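Local coordinates for protein Rab GDP-dissociation inhibitor (Saccharomyces cerevisiae, PDB 2BCG) that keeps Rab GTPases such as Sec4 in their GDP-bound state by blocking GDP release, and extracts GDP-bound Ypt7 from vacuolar membranes, at residues P290-C303 and S407-A419. Sequence-based numbering, arbitrary orientation.
Sequences PLVIADPTYFPEKC and SKDNIYLSRSYDA
Ile411 turns CG1 to the side of its backbone N (chi1 -61°), which leaves the CG2 methyl over the centre of the Phe299 ring, 3.9 Å from CG2 to the centroid, in a CH-pi contact. CD1 of Ile411 reaches the same ring at CE2, while CG1 packs against Val292 CG1 at 3.7 Å, the two side chains lying alongside each other. Leu413 divides its branches: CD2 meets Phe299 CD1 at 3.7 Å and also touches Ala294 CB, whereas CD1 touches both Lys302 CB and Cys303 SG. A bend at chi2 (-86°) carries the Lys302 chain to Asp409, where NZ forms a salt bridge to the anti lone pair of OD1 at 3.1 Å. The other oxygen, OD2, accepts from the backbone N of Ile411 in an Asx turn, approached from above the carboxylate plane. Replacing Asp409 by an alanine removes both oxygens and is likely to leave the Lys302 ammonium without this mate and the Ile411 N-H without its Asx-turn acceptor. Strands 292-294 and 411-413 run parallel, joined by Val292 N to Asn410 O (3.0 Å), Tyr412 N to Val292 O (2.9 Å), Ala294 N to Tyr412 O and Ser414 N to Ala294 O. Ahead of the strand, Leu291 CB meets the edge of the Tyr412 ring, 3.9 Å from CE1. Strand 411-413 borders a five-stranded parallel sheet of order 3-2-1-4-5, consistent with the family's Rossmann-like domain, with 292-294 between it and strand 14-17; on the Ile293 and Tyr412 face, Ile293 packs on helix 21-32 and Tyr412 on helix 424-438.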
ATOM      1  N   PRO A 290     -27.190   0.170  -4.868  1.00 17.56           N
ATOM      2  CA  PRO A 290     -27.942   0.231  -3.592  1.00 18.01           C
ATOM      3  C   PRO A 290     -27.176   0.750  -2.375  1.00 17.40           C
ATOM      4  O   PRO A 290     -27.799   1.147  -1.370  1.00 16.58           O
ATOM      5  CB  PRO A 290     -28.346  -1.226  -3.338  1.00 18.61           C
ATOM      6  CG  PRO A 290     -27.665  -2.051  -4.323  1.00 21.37           C
ATOM      7  CD  PRO A 290     -27.027  -1.206  -5.364  1.00 19.18           C
ATOM      8  N   LEU A 291     -25.847   0.793  -2.457  1.00 16.92           N
ATOM      9  CA  LEU A 291     -25.081   1.350  -1.353  1.00 16.33           C
ATOM     10  C   LEU A 291     -23.792   2.002  -1.848  1.00 15.06           C
ATOM     11  O   LEU A 291     -23.311   1.703  -2.944  1.00 15.40           O
ATOM     12  CB  LEU A 291     -24.768   0.271  -0.293  1.00 17.49           C
ATOM     13  CG  LEU A 291     -23.920  -0.923  -0.711  1.00 18.50           C
ATOM     14  CD1 LEU A 291     -22.543  -0.675  -0.135  1.00 19.62           C
ATOM     15  CD2 LEU A 291     -24.440  -2.267  -0.205  1.00 21.91           C
ATOM     16  N   VAL A 292     -23.259   2.882  -1.006  1.00 14.74           N
ATOM     17  CA  VAL A 292     -21.959   3.513  -1.256  1.00 13.72           C
ATOM     18  C   VAL A 292     -21.057   3.291  -0.027  1.00 13.70           C
ATOM     19  O   VAL A 292     -21.523   3.272   1.127  1.00 14.23           O
ATOM     20  CB  VAL A 292     -22.118   5.035  -1.592  1.00 14.31           C
ATOM     21  CG1 VAL A 292     -22.622   5.838  -0.400  1.00 16.50           C
ATOM     22  CG2 VAL A 292     -20.790   5.617  -2.143  1.00 13.25           C
ATOM     23  N   ILE A 293     -19.763   3.127  -0.296  1.00 12.11           N
ATOM     24  CA  ILE A 293     -18.698   3.103   0.731  1.00 12.75           C
ATOM     25  C   ILE A 293     -17.791   4.289   0.382  1.00 12.17           C
ATOM     26  O   ILE A 293     -17.422   4.455  -0.773  1.00 12.26           O
ATOM     27  CB  ILE A 293     -17.918   1.773   0.680  1.00 13.17           C
ATOM     28  CG1 ILE A 293     -18.859   0.582   0.960  1.00 13.91           C
ATOM     29  CG2 ILE A 293     -16.701   1.832   1.624  1.00 13.73           C
ATOM     30  CD1 ILE A 293     -18.232  -0.735   0.776  1.00 15.19           C
ATOM     31  N   ALA A 294     -17.485   5.151   1.345  1.00 12.25           N
ATOM     32  CA  ALA A 294     -16.718   6.354   1.008  1.00 12.81           C
ATOM     33  C   ALA A 294     -15.913   6.877   2.174  1.00 12.68           C
ATOM     34  O   ALA A 294     -16.202   6.560   3.333  1.00 13.62           O
ATOM     35  CB  ALA A 294     -17.642   7.430   0.520  1.00 12.50           C
ATOM     36  N   ASP A 295     -14.893   7.673   1.868  1.00 13.00           N
ATOM     37  CA  ASP A 295     -14.201   8.380   2.936  1.00 13.21           C
ATOM     38  C   ASP A 295     -14.890   9.701   3.317  1.00 13.65           C
ATOM     39  O   ASP A 295     -15.769  10.183   2.587  1.00 14.22           O
ATOM     40  CB  ASP A 295     -12.692   8.526   2.621  1.00 14.06           C
ATOM     41  CG  ASP A 295     -12.377   9.621   1.611  1.00 14.79           C
ATOM     42  OD1 ASP A 295     -12.842  10.775   1.727  1.00 16.43           O
ATOM     43  OD2 ASP A 295     -11.572   9.334   0.695  1.00 19.14           O
ATOM     44  N   PRO A 296     -14.551  10.246   4.496  1.00 13.84           N
ATOM     45  CA  PRO A 296     -15.210  11.475   4.956  1.00 14.79           C
ATOM     46  C   PRO A 296     -15.217  12.653   3.986  1.00 15.90           C
ATOM     47  O   PRO A 296     -16.138  13.505   4.057  1.00 16.95           O
ATOM     48  CB  PRO A 296     -14.461  11.810   6.268  1.00 14.85           C
ATOM     49  CG  PRO A 296     -14.005  10.412   6.787  1.00 13.85           C
ATOM     50  CD  PRO A 296     -13.630   9.682   5.508  1.00 13.48           C
ATOM     51  N   THR A 297     -14.228  12.755   3.083  1.00 14.94           N
ATOM     52  CA  THR A 297     -14.165  13.932   2.200  1.00 15.96           C
ATOM     53  C   THR A 297     -15.310  13.976   1.190  1.00 16.25           C
ATOM     54  O   THR A 297     -15.584  15.036   0.617  1.00 18.08           O
ATOM     55  CB  THR A 297     -12.823  14.031   1.440  1.00 16.73           C
ATOM     56  OG1 THR A 297     -12.786  13.032   0.423  1.00 17.31           O
ATOM     57  CG2 THR A 297     -11.602  13.886   2.395  1.00 17.61           C
ATOM     58  N   TYR A 298     -15.984  12.843   0.975  1.00 15.21           N
ATOM     59  CA  TYR A 298     -17.126  12.810   0.048  1.00 15.14           C
ATOM     60  C   TYR A 298     -18.453  13.152   0.703  1.00 15.96           C
ATOM     61  O   TYR A 298     -19.405  13.471  -0.008  1.00 16.76           O
ATOM     62  CB  TYR A 298     -17.244  11.439  -0.637  1.00 14.46           C
ATOM     63  CG  TYR A 298     -16.103  11.240  -1.582  1.00 12.71           C
ATOM     64  CD1 TYR A 298     -16.182  11.646  -2.943  1.00 14.45           C
ATOM     65  CD2 TYR A 298     -14.902  10.717  -1.117  1.00 12.76           C
ATOM     66  CE1 TYR A 298     -15.095  11.491  -3.813  1.00 13.89           C
ATOM     67  CE2 TYR A 298     -13.790  10.575  -1.989  1.00 14.34           C
ATOM     68  CZ  TYR A 298     -13.910  10.940  -3.322  1.00 12.94           C
ATOM     69  OH  TYR A 298     -12.844  10.809  -4.175  1.00 13.65           O
ATOM     70  N   PHE A 299     -18.511  13.049   2.021  1.00 17.28           N
ATOM     71  CA  PHE A 299     -19.767  13.263   2.776  1.00 18.00           C
ATOM     72  C   PHE A 299     -19.410  13.954   4.087  1.00 18.71           C
ATOM     73  O   PHE A 299     -19.646  13.382   5.159  1.00 17.87           O
ATOM     74  CB  PHE A 299     -20.493  11.945   3.086  1.00 17.92           C
ATOM     75  CG  PHE A 299     -21.024  11.234   1.880  1.00 17.78           C
ATOM     76  CD1 PHE A 299     -20.257  10.282   1.212  1.00 18.39           C
ATOM     77  CD2 PHE A 299     -22.319  11.495   1.418  1.00 17.46           C
ATOM     78  CE1 PHE A 299     -20.782   9.599   0.091  1.00 17.48           C
ATOM     79  CE2 PHE A 299     -22.829  10.825   0.307  1.00 17.00           C
ATOM     80  CZ  PHE A 299     -22.064   9.883  -0.362  1.00 18.15           C
ATOM     81  N   PRO A 300     -18.863  15.176   4.006  1.00 20.22           N
ATOM     82  CA  PRO A 300     -18.440  15.854   5.237  1.00 21.24           C
ATOM     83  C   PRO A 300     -19.599  16.095   6.204  1.00 22.04           C
ATOM     84  O   PRO A 300     -19.408  16.011   7.432  1.00 22.69           O
ATOM     85  CB  PRO A 300     -17.819  17.176   4.741  1.00 21.56           C
ATOM     86  CG  PRO A 300     -18.388  17.398   3.369  1.00 22.01           C
ATOM     87  CD  PRO A 300     -18.591  15.992   2.796  1.00 20.88           C
ATOM     88  N   GLU A 301     -20.792  16.328   5.651  1.00 23.28           N
ATOM     89  CA  GLU A 301     -21.989  16.524   6.488  1.00 24.44           C
ATOM     90  C   GLU A 301     -22.394  15.296   7.310  1.00 23.40           C
ATOM     91  O   GLU A 301     -23.059  15.443   8.339  1.00 23.97           O
ATOM     92  CB  GLU A 301     -23.195  17.082   5.703  1.00 25.87           C
ATOM     93  CG  GLU A 301     -23.149  17.027   4.186  1.00 30.70           C
ATOM     94  CD  GLU A 301     -23.372  15.633   3.604  1.00 31.00           C
ATOM     95  OE1 GLU A 301     -24.478  15.046   3.768  1.00 39.06           O
ATOM     96  OE2 GLU A 301     -22.447  15.150   2.932  1.00 32.88           O
ATOM     97  N   LYS A 302     -21.963  14.101   6.881  1.00 21.55           N
ATOM     98  CA  LYS A 302     -22.314  12.848   7.531  1.00 20.18           C
ATOM     99  C   LYS A 302     -21.234  12.390   8.505  1.00 18.89           C
ATOM    100  O   LYS A 302     -21.321  11.269   9.048  1.00 16.95           O
ATOM    101  CB  LYS A 302     -22.498  11.740   6.485  0.50 20.09           C
ATOM    102  CG  LYS A 302     -23.624  11.957   5.497  0.50 20.99           C
ATOM    103  CD  LYS A 302     -24.954  11.448   6.044  0.50 22.37           C
ATOM    104  CE  LYS A 302     -26.112  11.886   5.161  0.50 22.63           C
ATOM    105  NZ  LYS A 302     -27.374  11.203   5.547  0.50 24.85           N
ATOM    106  N   CYS A 303     -20.230  13.254   8.732  1.00 18.97           N
ATOM    107  CA  CYS A 303     -19.125  12.919   9.634  1.00 18.69           C
ATOM    108  C   CYS A 303     -18.970  13.966  10.711  1.00 18.72           C
ATOM    109  O   CYS A 303     -19.481  15.086  10.570  1.00 20.31           O
ATOM    110  CB  CYS A 303     -17.796  12.807   8.883  1.00 18.54           C
ATOM    111  SG  CYS A 303     -17.822  11.518   7.655  1.00 20.89           S
ATOM    112  N   SER A 407     -26.407   2.081   8.228  1.00 17.11           N
ATOM    113  CA  SER A 407     -27.550   1.187   8.009  1.00 17.12           C
ATOM    114  C   SER A 407     -28.772   1.963   7.554  1.00 17.50           C
ATOM    115  O   SER A 407     -29.575   1.447   6.763  1.00 16.98           O
ATOM    116  CB  SER A 407     -27.869   0.384   9.272  0.50 17.44           C
ATOM    117  OG  SER A 407     -28.066   1.234  10.390  0.50 15.95           O
ATOM    118  N   LYS A 408     -28.934   3.182   8.076  1.00 17.64           N
ATOM    119  CA  LYS A 408     -30.126   3.975   7.771  1.00 20.30           C
ATOM    120  C   LYS A 408     -30.188   4.525   6.348  1.00 20.97           C
ATOM    121  O   LYS A 408     -31.273   4.666   5.783  1.00 21.91           O
ATOM    122  CB  LYS A 408     -30.286   5.133   8.743  1.00 20.68           C
ATOM    123  CG  LYS A 408     -30.649   4.739  10.148  1.00 24.26           C
ATOM    124  CD  LYS A 408     -30.946   6.024  10.924  1.00 29.10           C
ATOM    125  CE  LYS A 408     -31.080   5.766  12.407  1.00 31.58           C
ATOM    126  NZ  LYS A 408     -30.969   7.054  13.142  1.00 34.60           N
ATOM    127  N   ASP A 409     -29.019   4.837   5.761  1.00 20.37           N
ATOM    128  CA  ASP A 409     -28.948   5.611   4.498  1.00 20.87           C
ATOM    129  C   ASP A 409     -28.123   4.834   3.415  1.00 20.14           C
ATOM    130  O   ASP A 409     -28.041   5.297   2.282  1.00 20.83           O
ATOM    131  CB  ASP A 409     -28.399   7.059   4.747  1.00 21.08           C
ATOM    132  CG  ASP A 409     -27.062   7.072   5.464  1.00 23.02           C
ATOM    133  OD1 ASP A 409     -26.567   8.177   5.876  1.00 23.24           O
ATOM    134  OD2 ASP A 409     -26.519   5.969   5.630  1.00 22.02           O
ATOM    135  N   ASN A 410     -27.589   3.644   3.748  1.00 18.50           N
ATOM    136  CA  ASN A 410     -26.649   2.871   2.893  1.00 19.33           C
ATOM    137  C   ASN A 410     -25.431   3.696   2.482  1.00 18.64           C
ATOM    138  O   ASN A 410     -24.922   3.527   1.379  1.00 18.21           O
ATOM    139  CB  ASN A 410     -27.350   2.211   1.692  0.70 20.02           C
ATOM    140  CG  ASN A 410     -28.296   1.071   2.107  0.70 21.25           C
ATOM    141  OD1 ASN A 410     -28.043   0.319   3.068  0.70 18.62           O
ATOM    142  ND2 ASN A 410     -29.398   0.931   1.356  0.70 21.33           N
ATOM    143  N   ILE A 411     -24.994   4.581   3.376  1.00 17.56           N
ATOM    144  CA  ILE A 411     -23.782   5.381   3.180  1.00 16.52           C
ATOM    145  C   ILE A 411     -22.798   4.997   4.275  1.00 15.61           C
ATOM    146  O   ILE A 411     -22.880   5.464   5.447  1.00 14.49           O
ATOM    147  CB  ILE A 411     -24.086   6.879   3.170  1.00 16.59           C
ATOM    148  CG1 ILE A 411     -25.044   7.209   2.010  1.00 18.06           C
ATOM    149  CG2 ILE A 411     -22.806   7.697   3.058  1.00 17.13           C
ATOM    150  CD1 ILE A 411     -25.626   8.605   2.064  1.00 21.44           C
ATOM    151  N   TYR A 412     -21.872   4.128   3.866  1.00 13.98           N
ATOM    152  CA  TYR A 412     -20.973   3.446   4.786  1.00 13.74           C
ATOM    153  C   TYR A 412     -19.621   4.164   4.711  1.00 13.74           C
ATOM    154  O   TYR A 412     -18.928   4.112   3.700  1.00 14.03           O
ATOM    155  CB  TYR A 412     -20.833   1.974   4.401  1.00 15.35           C
ATOM    156  CG  TYR A 412     -22.151   1.223   4.542  1.00 15.00           C
ATOM    157  CD1 TYR A 412     -23.008   1.032   3.423  1.00 17.01           C
ATOM    158  CD2 TYR A 412     -22.577   0.789   5.778  1.00 15.29           C
ATOM    159  CE1 TYR A 412     -24.257   0.361   3.565  1.00 17.15           C
ATOM    160  CE2 TYR A 412     -23.827   0.112   5.933  1.00 16.47           C
ATOM    161  CZ  TYR A 412     -24.644  -0.092   4.830  1.00 18.08           C
ATOM    162  OH  TYR A 412     -25.842  -0.760   4.967  1.00 19.14           O
ATOM    163  N   LEU A 413     -19.296   4.871   5.783  1.00 13.01           N
ATOM    164  CA  LEU A 413     -18.122   5.752   5.783  1.00 13.48           C
ATOM    165  C   LEU A 413     -17.004   5.216   6.618  1.00 12.84           C
ATOM    166  O   LEU A 413     -17.197   4.619   7.702  1.00 13.28           O
ATOM    167  CB  LEU A 413     -18.517   7.138   6.282  1.00 14.14           C
ATOM    168  CG  LEU A 413     -19.612   7.790   5.417  1.00 15.86           C
ATOM    169  CD1 LEU A 413     -20.184   9.062   6.019  1.00 20.49           C
ATOM    170  CD2 LEU A 413     -19.171   8.003   3.963  1.00 19.10           C
ATOM    171  N   SER A 414     -15.789   5.457   6.123  1.00 12.45           N
ATOM    172  CA  SER A 414     -14.607   5.090   6.895  1.00 12.90           C
ATOM    173  C   SER A 414     -14.193   6.201   7.862  1.00 12.56           C
ATOM    174  O   SER A 414     -14.600   7.373   7.710  1.00 13.65           O
ATOM    175  CB  SER A 414     -13.440   4.775   5.925  1.00 13.12           C
ATOM    176  OG  SER A 414     -13.196   5.911   5.089  1.00 12.80           O
ATOM    177  N   ARG A 415     -13.328   5.843   8.809  1.00 13.28           N
ATOM    178  CA  ARG A 415     -12.717   6.801   9.715  1.00 13.20           C
ATOM    179  C   ARG A 415     -11.432   7.419   9.111  1.00 12.68           C
ATOM    180  O   ARG A 415     -10.682   6.754   8.385  1.00 13.41           O
ATOM    181  CB  ARG A 415     -12.364   6.101  11.031  1.00 14.14           C
ATOM    182  CG  ARG A 415     -13.564   5.446  11.794  1.00 15.02           C
ATOM    183  CD  ARG A 415     -13.041   4.630  12.970  1.00 16.23           C
ATOM    184  NE  ARG A 415     -12.514   5.571  13.958  1.00 19.38           N
ATOM    185  CZ  ARG A 415     -13.238   6.181  14.891  1.00 21.56           C
ATOM    186  NH1 ARG A 415     -14.544   5.911  15.024  1.00 22.49           N
ATOM    187  NH2 ARG A 415     -12.649   7.049  15.712  1.00 23.10           N
ATOM    188  N   SER A 416     -11.175   8.689   9.409  1.00 12.85           N
ATOM    189  CA  SER A 416      -9.874   9.272   9.011  1.00 12.89           C
ATOM    190  C   SER A 416      -8.735   8.447   9.592  1.00 12.76           C
ATOM    191  O   SER A 416      -8.881   7.833  10.661  1.00 13.49           O
ATOM    192  CB  SER A 416      -9.714  10.708   9.504  1.00 12.90           C
ATOM    193  OG  SER A 416     -10.760  11.533   9.081  1.00 13.06           O
ATOM    194  N   TYR A 417      -7.589   8.409   8.907  1.00 11.86           N
ATOM    195  CA  TYR A 417      -6.455   7.616   9.447  1.00 12.04           C
ATOM    196  C   TYR A 417      -5.899   8.290  10.690  1.00 12.67           C
ATOM    197  O   TYR A 417      -5.655   9.498  10.687  1.00 13.13           O
ATOM    198  CB  TYR A 417      -5.376   7.447   8.369  1.00 12.05           C
ATOM    199  CG  TYR A 417      -5.965   6.743   7.162  1.00 10.91           C
ATOM    200  CD1 TYR A 417      -6.284   5.380   7.235  1.00 12.46           C
ATOM    201  CD2 TYR A 417      -6.275   7.436   5.990  1.00 11.65           C
ATOM    202  CE1 TYR A 417      -6.904   4.717   6.196  1.00 13.07           C
ATOM    203  CE2 TYR A 417      -6.872   6.769   4.898  1.00 12.02           C
ATOM    204  CZ  TYR A 417      -7.180   5.402   5.014  1.00 11.71           C
ATOM    205  OH  TYR A 417      -7.809   4.728   3.981  1.00 13.39           O
ATOM    206  N   ASP A 418      -5.759   7.490  11.743  1.00 12.30           N
ATOM    207  CA  ASP A 418      -5.555   8.042  13.079  1.00 12.93           C
ATOM    208  C   ASP A 418      -4.064   8.181  13.421  1.00 12.59           C
ATOM    209  O   ASP A 418      -3.198   7.989  12.558  1.00 12.00           O
ATOM    210  CB  ASP A 418      -6.345   7.216  14.120  1.00 14.40           C
ATOM    211  CG  ASP A 418      -5.819   5.795  14.310  1.00 14.21           C
ATOM    212  OD1 ASP A 418      -6.581   4.924  14.835  1.00 17.68           O
ATOM    213  OD2 ASP A 418      -4.646   5.530  13.989  1.00 13.63           O
ATOM    214  N   ALA A 419      -3.772   8.560  14.667  1.00 14.06           N
ATOM    215  CA  ALA A 419      -2.396   8.837  15.095  1.00 14.08           C
ATOM    216  C   ALA A 419      -1.611   7.592  15.477  1.00 14.56           C
ATOM    217  O   ALA A 419      -0.418   7.684  15.784  1.00 14.39           O
ATOM    218  CB  ALA A 419      -2.431   9.782  16.277  1.00 16.31           C
TER
HETATM  219  O   HOH W   1     -29.987   2.710  -1.022  1.00 31.82           O